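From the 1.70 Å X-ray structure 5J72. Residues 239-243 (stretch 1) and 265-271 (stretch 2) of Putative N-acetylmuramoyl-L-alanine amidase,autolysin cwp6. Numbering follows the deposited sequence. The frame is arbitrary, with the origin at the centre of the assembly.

Stretch 1 239-243: VDRHE
Stretch 2 (265-271) NGYAGEY

A helix start meets a loop that runs into a second helix start, and one arginine does most of the joining. In stretch 1, Asp240 (phi/psi -153/178, chi1 p) is the N-cap: its OD1 accepts from Glu243 N at 2.8 Å, and the helix runs on from Arg241. In stretch 2, Asn265 (chi1 t) steadies the turn, OD1 accepting from Ala268 N at 2.8 Å; Gly269 (-128/47) is the N-cap of the helix begun by Glu270. The register is set by His242 CA and Gly266 CA, 6.3 Å apart.

Polar bonds centre on Arg241, extended as m, t, t after leaving its helix toward stretch 2. Arg241 NH1 donates to Gly266 O (2.8 Å) and to Glu270 OE1 (2.7 Å), and Arg241 NH2 donates to Glu270 OE1 at 2.8 Å; the two bonds to the carboxylate belong to a salt bridge. Glu270 is m, t with chi3 at 180°. Both acceptors lie near the guanidinium plane, leaving a face free for the Tyr267 ring.

That face is taken by Tyr267 (chi1 m, chi2 -90°): guanidinium and ring stack at 11°, centres 4.4 Å apart, while Arg241 CD sits 3.7 Å from the Tyr267 ring centroid. His242 (chi1 m, chi2 -82°) pairs obliquely with the Tyr267 ring, planes at 57°, with His242 NE2 3.6 Å from Tyr267 CE2 near the tyrosine plane.

Gly266 (-53/-50) is a steric requirement: an ideal CB there would sit 2.7 Å from His242 CE1.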

# COMPACT_ATOMS: atom_id res chain seq x y z
N VAL A 239 13.89 18.29 -18.26
CA VAL A 239 13.60 19.66 -17.78
C VAL A 239 12.64 19.67 -16.60
O VAL A 239 12.69 20.57 -15.78
CB VAL A 239 13.04 20.51 -18.96
CG1 VAL A 239 11.69 19.97 -19.45
CG2 VAL A 239 12.89 21.97 -18.53
N ASP A 240 11.76 18.67 -16.50
CA ASP A 240 10.80 18.61 -15.42
C ASP A 240 10.44 17.13 -15.17
O ASP A 240 10.94 16.29 -15.91
CB ASP A 240 9.51 19.42 -15.79
CG ASP A 240 8.65 18.89 -16.94
OD1 ASP A 240 8.91 17.79 -17.44
OD2 ASP A 240 7.71 19.60 -17.34
N ARG A 241 9.62 16.84 -14.20
CA ARG A 241 9.20 15.45 -13.89
C ARG A 241 8.58 14.77 -15.06
O ARG A 241 8.79 13.59 -15.22
CB ARG A 241 8.08 15.46 -12.84
CG ARG A 241 8.44 16.29 -11.66
CD ARG A 241 7.31 16.40 -10.71
NE ARG A 241 7.84 16.90 -9.45
CZ ARG A 241 7.18 16.84 -8.32
NH1 ARG A 241 5.97 16.32 -8.28
NH2 ARG A 241 7.73 17.29 -7.20
N HIS A 242 7.80 15.48 -15.91
CA HIS A 242 7.14 14.77 -17.02
C HIS A 242 8.12 14.27 -17.98
O HIS A 242 8.00 13.12 -18.42
CB HIS A 242 6.11 15.65 -17.80
CG HIS A 242 5.23 16.46 -16.92
ND1 HIS A 242 4.10 15.93 -16.32
CD2 HIS A 242 5.32 17.74 -16.51
CE1 HIS A 242 3.54 16.88 -15.59
NE2 HIS A 242 4.25 17.98 -15.68
N GLU A 243 9.14 15.10 -18.35
CA GLU A 243 10.12 14.63 -19.31
C GLU A 243 11.01 13.52 -18.69
O GLU A 243 11.35 12.59 -19.37
CB GLU A 243 11.07 15.79 -19.76
CG GLU A 243 11.79 15.33 -21.04
CD GLU A 243 12.87 16.33 -21.53
OE1 GLU A 243 13.29 17.25 -20.78
OE2 GLU A 243 13.30 16.15 -22.66
N ASN A 265 -0.72 12.25 -12.13
CA ASN A 265 -0.51 13.69 -12.35
C ASN A 265 0.87 14.02 -11.75
O ASN A 265 1.08 13.77 -10.60
CB ASN A 265 -1.65 14.47 -11.68
CG ASN A 265 -1.55 15.93 -12.01
OD1 ASN A 265 -0.51 16.54 -11.73
ND2 ASN A 265 -2.58 16.55 -12.59
N GLY A 266 1.80 14.55 -12.58
CA GLY A 266 3.17 14.81 -12.14
C GLY A 266 3.29 15.64 -10.90
O GLY A 266 4.02 15.28 -9.98
N TYR A 267 2.58 16.80 -10.85
CA TYR A 267 2.73 17.68 -9.71
C TYR A 267 1.58 17.55 -8.71
O TYR A 267 1.76 17.86 -7.53
CB TYR A 267 2.87 19.17 -10.19
CG TYR A 267 4.24 19.40 -10.78
CD1 TYR A 267 5.30 19.81 -9.98
CD2 TYR A 267 4.49 19.17 -12.13
CE1 TYR A 267 6.57 19.99 -10.51
CE2 TYR A 267 5.76 19.34 -12.67
CZ TYR A 267 6.79 19.75 -11.85
OH TYR A 267 8.05 19.92 -12.38
N ALA A 268 0.42 17.08 -9.14
CA ALA A 268 -0.64 16.98 -8.15
C ALA A 268 -0.88 15.52 -7.74
O ALA A 268 -1.73 15.29 -6.88
CB ALA A 268 -1.94 17.56 -8.72
N GLY A 269 -0.14 14.53 -8.32
CA GLY A 269 -0.41 13.15 -7.94
C GLY A 269 0.82 12.40 -7.52
O GLY A 269 1.07 11.27 -7.96
N GLU A 270 1.62 13.03 -6.66
CA GLU A 270 2.84 12.40 -6.18
C GLU A 270 2.49 11.09 -5.44
O GLU A 270 3.17 10.08 -5.64
CB GLU A 270 3.58 13.35 -5.23
CG GLU A 270 4.23 14.51 -5.99
CD GLU A 270 4.97 15.51 -5.05
OE1 GLU A 270 5.53 16.50 -5.58
OE2 GLU A 270 5.00 15.29 -3.81
N TYR A 271 1.44 11.12 -4.56
CA TYR A 271 1.07 9.90 -3.85
C TYR A 271 0.37 8.94 -4.79
O TYR A 271 0.39 7.75 -4.53
CB TYR A 271 0.19 10.20 -2.63
CG TYR A 271 1.07 10.52 -1.46
CD1 TYR A 271 1.45 11.84 -1.18
CD2 TYR A 271 1.56 9.52 -0.63
CE1 TYR A 271 2.27 12.14 -0.10
CE2 TYR A 271 2.40 9.81 0.45
CZ TYR A 271 2.74 11.12 0.71
OH TYR A 271 3.56 11.44 1.77